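Local structure of ATPase BagA (Mycobacterium tuberculosis H37Rv, 6BS3) at residues S16-V21 with Q203-L208; R312-T317 with A335-R340. The protein forms, with its partner BagB, a heterodimeric ATPase complex in which both subunits take part in ATP hydrolysis, an activity required for resistance to nitric oxide and elevated glycerol. One frame throughout, in Å; residues are numbered along the deposited sequence.

Contact 1: residues S16-V21 with Q203-L208; sequences SRLSGV and QTAIHL
Leu18 and Val21 of the loop that leads into strand 23-28 pack against Ala205 at the start of strand 204-210, in the mixed sheet of a P-loop NTPase fold where these two strands run parallel as neighbours. The apolar packing centres on Ala205 CB, which points toward the loop. Val21 CG2 lies 3.9 Å from Ala205 CB, and Leu18 CD2 reaches the same methyl at 4.0 Å. Both leucine and valine therefore close over one small side chain.

Val21 also meets backbone. Its CG1, anti to the backbone N (chi1 168°), lies 3.4 Å from Gln203 O and 3.8 Å from Ala205 N, so one methyl rests against the main chain where the strand begins. Sheet pairing is taken up just beyond the loop: the backbone of Gln203 bonds to Arg22 and Leu23, and that of Ala205 to Leu23 and Leu25.

Polar groups of the two segments do not bond to each other. Gly20 O and Gln203 OE1, both acceptors, stand 3.5 Å apart. Both nitrogens of the buried His207 ring have partners outside the two segments, NE2 with His24 ND1 and ND1 with Ser236 N, which ties the ring to strands on both flanks. Leu18 meets this ring at its edge, near the ring plane, where CD1 comes within 4.4 Å of His207 CE1.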
loop_
_atom_site.group_PDB
_atom_site.type_symbol
_atom_site.label_atom_id
_atom_site.label_comp_id
_atom_site.label_asym_id
_atom_site.label_seq_id
_atom_site.Cartn_x
_atom_site.Cartn_y
_atom_site.Cartn_z
ATOM N N SER A 16 30.420 6.803 4.172
ATOM C CA SER A 16 30.965 7.866 3.297
ATOM C C SER A 16 30.740 7.672 1.795
ATOM O O SER A 16 30.497 8.651 1.094
ATOM C CB SER A 16 32.450 8.067 3.562
ATOM O OG SER A 16 32.599 8.846 4.732
ATOM N N ARG A 17 30.845 6.420 1.311
ATOM C CA ARG A 17 30.647 6.018 -0.089
ATOM C C ARG A 17 29.304 6.519 -0.662
ATOM O O ARG A 17 29.246 6.922 -1.821
ATOM C CB ARG A 17 30.798 4.487 -0.252
ATOM C CG ARG A 17 29.721 3.642 0.440
ATOM C CD ARG A 17 29.843 2.173 0.078
ATOM N NE ARG A 17 29.388 1.297 1.157
ATOM C CZ ARG A 17 28.137 0.866 1.303
ATOM N NH1 ARG A 17 27.194 1.240 0.447
ATOM N NH2 ARG A 17 27.819 0.063 2.312
ATOM N N LEU A 18 28.263 6.553 0.185
ATOM C CA LEU A 18 26.918 7.027 -0.135
ATOM C C LEU A 18 26.858 8.531 -0.423
ATOM O O LEU A 18 25.884 8.986 -1.004
ATOM C CB LEU A 18 25.916 6.634 0.970
ATOM C CG LEU A 18 25.685 5.141 1.229
ATOM C CD1 LEU A 18 24.565 4.949 2.227
ATOM C CD2 LEU A 18 25.379 4.359 -0.071
ATOM N N SER A 19 27.907 9.289 -0.060
ATOM C CA SER A 19 28.007 10.737 -0.329
ATOM C C SER A 19 28.477 10.979 -1.764
ATOM O O SER A 19 28.257 12.056 -2.304
ATOM C CB SER A 19 28.967 11.409 0.651
ATOM O OG SER A 19 28.554 11.207 1.992
ATOM N N GLY A 20 29.112 9.976 -2.361
ATOM C CA GLY A 20 29.584 10.024 -3.744
ATOM C C GLY A 20 28.515 9.613 -4.747
ATOM O O GLY A 20 28.676 9.849 -5.948
ATOM N N VAL A 21 27.413 8.979 -4.258
ATOM C CA VAL A 21 26.264 8.518 -5.054
ATOM C C VAL A 21 25.528 9.736 -5.673
ATOM O O VAL A 21 25.203 10.694 -4.963
ATOM C CB VAL A 21 25.300 7.619 -4.211
ATOM C CG1 VAL A 21 23.968 7.385 -4.922
ATOM C CG2 VAL A 21 25.949 6.288 -3.850
ATOM N N GLN A 203 27.811 4.996 -8.461
ATOM C CA GLN A 203 27.086 6.265 -8.664
ATOM C C GLN A 203 25.613 6.093 -8.276
ATOM O O GLN A 203 24.874 7.075 -8.230
ATOM C CB GLN A 203 27.156 6.690 -10.142
ATOM C CG GLN A 203 28.549 7.044 -10.632
ATOM C CD GLN A 203 28.893 8.462 -10.289
ATOM O OE1 GLN A 203 29.351 8.764 -9.179
ATOM N NE2 GLN A 203 28.659 9.358 -11.239
ATOM N N THR A 204 25.185 4.843 -8.024
ATOM C CA THR A 204 23.807 4.489 -7.674
ATOM C C THR A 204 23.746 3.804 -6.303
ATOM O O THR A 204 24.717 3.167 -5.879
ATOM C CB THR A 204 23.199 3.606 -8.818
ATOM O OG1 THR A 204 23.367 4.268 -10.068
ATOM C CG2 THR A 204 21.713 3.281 -8.627
ATOM N N ALA A 205 22.593 3.938 -5.619
ATOM C CA ALA A 205 22.262 3.273 -4.349
ATOM C C ALA A 205 20.754 3.176 -4.239
ATOM O O ALA A 205 20.052 4.142 -4.517
ATOM C CB ALA A 205 22.823 4.035 -3.147
ATOM N N ILE A 206 20.267 2.006 -3.826
ATOM C CA ILE A 206 18.845 1.727 -3.599
ATOM C C ILE A 206 18.618 1.679 -2.080
ATOM O O ILE A 206 19.210 0.843 -1.398
ATOM C CB ILE A 206 18.380 0.420 -4.300
ATOM C CG1 ILE A 206 18.595 0.500 -5.829
ATOM C CG2 ILE A 206 16.911 0.087 -3.967
ATOM C CD1 ILE A 206 19.094 -0.730 -6.492
ATOM N N HIS A 207 17.782 2.599 -1.571
ATOM C CA HIS A 207 17.391 2.703 -0.170
ATOM C C HIS A 207 16.010 2.067 -0.025
ATOM O O HIS A 207 15.162 2.194 -0.907
ATOM C CB HIS A 207 17.393 4.172 0.326
ATOM C CG HIS A 207 18.652 4.906 -0.003
ATOM N ND1 HIS A 207 19.863 4.562 0.585
ATOM C CD2 HIS A 207 18.863 5.895 -0.901
ATOM C CE1 HIS A 207 20.763 5.358 0.031
ATOM N NE2 HIS A 207 20.204 6.190 -0.855
ATOM N N LEU A 208 15.813 1.341 1.067
ATOM C CA LEU A 208 14.583 0.599 1.303
ATOM C C LEU A 208 13.922 1.057 2.574
ATOM O O LEU A 208 14.426 0.843 3.673
ATOM C CB LEU A 208 14.852 -0.921 1.325
ATOM C CG LEU A 208 15.502 -1.489 0.068
ATOM C CD1 LEU A 208 17.020 -1.603 0.227
ATOM C CD2 LEU A 208 14.866 -2.795 -0.325
#

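Contact 2: residues R312-T317 with A335-R340; sequences RLELPT and AQQGVR. With ADP (adenosine-5'-diphosphate), chain C.
Gln337, just past the last turn of helix 324-336, turns its side chain toward strand 312-316, the last strand of the sheet within this chain, and its amide grips the backbone of Glu314. Its chain is extended beyond CG (chi2 173°), which carries CD out to the strand. Glu314 N donates to Gln337 OE1 over 2.9 Å, nearly straight at 174° and directed at a lone pair of OE1 within the plane of its carbonyl. Gln337 NE2 approaches Glu314 O at 2.8 Å, but the bond is weak, bent to 126°; NE2 also donates to Ser333 O in the helix. Nearer the root of the glutamine, CB packs on Leu313 CD2 at 3.8 Å.

Gly338 then ends the helix in a Schellman motif, its positive phi turning the chain. Val339 follows, buried, with CG2 set 3.8 Å from Leu313 CD1; Trp14 and Leu41 border this apolar patch.

The N-H of Glu314, on the outermost strand of this chain, is thus held by a straight bond to OE1, while its C=O receives a weak one from NE2. That shared NE2 couples the strand to the helix end.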
loop_
_atom_site.group_PDB
_atom_site.type_symbol
_atom_site.label_atom_id
_atom_site.label_comp_id
_atom_site.label_asym_id
_atom_site.label_seq_id
_atom_site.Cartn_x
_atom_site.Cartn_y
_atom_site.Cartn_z
ATOM N N ARG A 312 21.632 1.085 8.502
ATOM C CA ARG A 312 20.280 1.344 8.936
ATOM C C ARG A 312 20.110 2.732 9.504
ATOM O O ARG A 312 20.880 3.159 10.369
ATOM C CB ARG A 312 19.855 0.263 9.950
ATOM C CG ARG A 312 19.098 -0.884 9.290
ATOM C CD ARG A 312 19.164 -2.160 10.089
ATOM N NE ARG A 312 18.280 -2.114 11.251
ATOM C CZ ARG A 312 18.193 -3.081 12.152
ATOM N NH1 ARG A 312 18.930 -4.178 12.030
ATOM N NH2 ARG A 312 17.360 -2.968 13.176
ATOM N N LEU A 313 19.082 3.420 9.024
ATOM C CA LEU A 313 18.667 4.759 9.431
ATOM C C LEU A 313 17.294 4.623 10.107
ATOM O O LEU A 313 16.552 3.688 9.802
ATOM C CB LEU A 313 18.575 5.726 8.197
ATOM C CG LEU A 313 19.910 6.065 7.475
ATOM C CD1 LEU A 313 19.673 6.638 6.094
ATOM C CD2 LEU A 313 20.759 7.034 8.298
ATOM N N GLU A 314 16.979 5.544 11.041
ATOM C CA GLU A 314 15.734 5.565 11.812
ATOM C C GLU A 314 15.153 6.963 11.817
ATOM O O GLU A 314 15.844 7.919 12.158
ATOM C CB GLU A 314 15.950 5.150 13.284
ATOM C CG GLU A 314 16.533 3.764 13.532
ATOM C CD GLU A 314 18.007 3.624 13.217
ATOM O OE1 GLU A 314 18.751 4.621 13.364
ATOM O OE2 GLU A 314 18.414 2.517 12.797
ATOM N N LEU A 315 13.855 7.062 11.509
ATOM C CA LEU A 315 13.114 8.301 11.540
ATOM C C LEU A 315 11.996 8.203 12.577
ATOM O O LEU A 315 11.457 7.110 12.800
ATOM C CB LEU A 315 12.550 8.641 10.139
ATOM C CG LEU A 315 13.600 8.925 9.058
ATOM C CD1 LEU A 315 12.945 9.057 7.713
ATOM C CD2 LEU A 315 14.395 10.191 9.371
ATOM N N PRO A 316 11.651 9.328 13.249
ATOM C CA PRO A 316 10.561 9.277 14.228
ATOM C C PRO A 316 9.184 9.369 13.543
ATOM O O PRO A 316 9.083 9.473 12.313
ATOM C CB PRO A 316 10.831 10.520 15.087
ATOM C CG PRO A 316 11.374 11.529 14.091
ATOM C CD PRO A 316 12.200 10.702 13.117
ATOM N N THR A 317 8.125 9.315 14.364
ATOM C CA THR A 317 6.748 9.494 13.947
ATOM C C THR A 317 6.450 10.980 14.152
ATOM O O THR A 317 6.665 11.509 15.251
ATOM C CB THR A 317 5.795 8.665 14.846
ATOM O OG1 THR A 317 6.062 7.275 14.696
ATOM C CG2 THR A 317 4.316 8.957 14.575
ATOM N N ALA A 335 19.993 14.277 8.578
ATOM C CA ALA A 335 21.272 15.001 8.673
ATOM C C ALA A 335 22.061 14.623 9.954
ATOM O O ALA A 335 23.262 14.378 9.881
ATOM C CB ALA A 335 21.039 16.515 8.609
ATOM N N GLN A 336 21.369 14.520 11.099
ATOM C CA GLN A 336 21.948 14.158 12.407
ATOM C C GLN A 336 22.529 12.734 12.461
ATOM O O GLN A 336 23.375 12.422 13.314
ATOM C CB GLN A 336 20.896 14.353 13.511
ATOM C CG GLN A 336 20.496 15.827 13.684
ATOM C CD GLN A 336 19.391 16.053 14.691
ATOM O OE1 GLN A 336 18.744 15.124 15.187
ATOM N NE2 GLN A 336 19.143 17.312 15.009
ATOM N N GLN A 337 22.072 11.881 11.540
ATOM C CA GLN A 337 22.488 10.491 11.399
ATOM C C GLN A 337 23.645 10.353 10.408
ATOM O O GLN A 337 24.121 9.246 10.178
ATOM C CB GLN A 337 21.279 9.613 11.005
ATOM C CG GLN A 337 20.288 9.415 12.142
ATOM C CD GLN A 337 19.051 8.702 11.678
ATOM O OE1 GLN A 337 19.011 7.487 11.631
ATOM N NE2 GLN A 337 18.010 9.437 11.313
ATOM N N GLY A 338 24.110 11.478 9.865
ATOM C CA GLY A 338 25.225 11.530 8.924
ATOM C C GLY A 338 24.869 11.551 7.453
ATOM O O GLY A 338 25.760 11.452 6.610
ATOM N N VAL A 339 23.575 11.700 7.108
ATOM C CA VAL A 339 23.191 11.756 5.700
ATOM C C VAL A 339 23.682 13.095 5.126
ATOM O O VAL A 339 23.372 14.152 5.686
ATOM C CB VAL A 339 21.685 11.494 5.455
ATOM C CG1 VAL A 339 21.354 11.576 3.972
ATOM C CG2 VAL A 339 21.257 10.146 6.036
ATOM N N ARG A 340 24.522 13.027 4.068
ATOM C CA ARG A 340 25.125 14.194 3.398
ATOM C C ARG A 340 25.571 13.809 1.982
ATOM O O ARG A 340 25.580 12.609 1.681
ATOM C CB ARG A 340 26.322 14.748 4.221
ATOM C CG ARG A 340 27.396 13.693 4.585
ATOM C CD ARG A 340 28.589 14.254 5.349
ATOM N NE ARG A 340 28.960 15.591 4.875
ATOM C CZ ARG A 340 29.775 15.829 3.855
ATOM N NH1 ARG A 340 30.050 17.076 3.496
ATOM N NH2 ARG A 340 30.343 14.824 3.202
HETATM P PB ADP C . 4.543 5.584 0.305
HETATM O O1B ADP C . 4.964 6.584 -0.794
HETATM O O2B ADP C . 3.162 4.987 -0.050
HETATM O O3B ADP C . 5.562 4.513 0.587
HETATM P PA ADP C . 3.933 7.944 2.001
HETATM O O1A ADP C . 2.794 8.449 1.099
HETATM O O2A ADP C . 5.129 8.813 1.914
HETATM O O3A ADP C . 4.289 6.439 1.622
HETATM O "O5'" ADP C . 3.433 7.664 3.480
HETATM C "C5'" ADP C . 2.245 6.936 3.870
HETATM C "C4'" ADP C . 1.514 7.764 4.903
HETATM O "O4'" ADP C . 2.321 7.860 6.095
HETATM C "C3'" ADP C . 1.185 9.205 4.506
HETATM O "O3'" ADP C . -0.082 9.569 5.033
HETATM C "C2'" ADP C . 2.329 10.009 5.139
HETATM O "O2'" ADP C . 2.011 11.375 5.386
HETATM C "C1'" ADP C . 2.573 9.215 6.420
HETATM N N9 ADP C . 3.925 9.313 6.969
HETATM C C8 ADP C . 5.106 9.020 6.333
HETATM N N7 ADP C . 6.166 9.127 7.098
HETATM C C5 ADP C . 5.649 9.524 8.323
HETATM C C6 ADP C . 6.253 9.781 9.575
HETATM N N6 ADP C . 7.568 9.719 9.795
HETATM N N1 ADP C . 5.444 10.109 10.610
HETATM C C2 ADP C . 4.125 10.187 10.399
HETATM N N3 ADP C . 3.447 9.989 9.263
HETATM C C4 ADP C . 4.270 9.645 8.257
#

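Contacts 1 and 2 sit on one sheet and follow each other along the chain, with centres 14 Å apart. Strand 234-242 separates strand 204-210 from strand 312-316. The segments nevertheless touch where Ser19 OG lies 3.3 Å from Arg340 O, a weak hydrogen bond, and Trp14 NE1 also bonds to Arg340 O, so the chain's C-terminal end meets the region before the first strand. Their relation to the nucleotide differs. In contact 2, ADP N6 donates to Pro316 O at 2.9 Å, with Thr317 beside the adenine, whereas in contact 1 the His207 side chain remains about 12 Å from ADP.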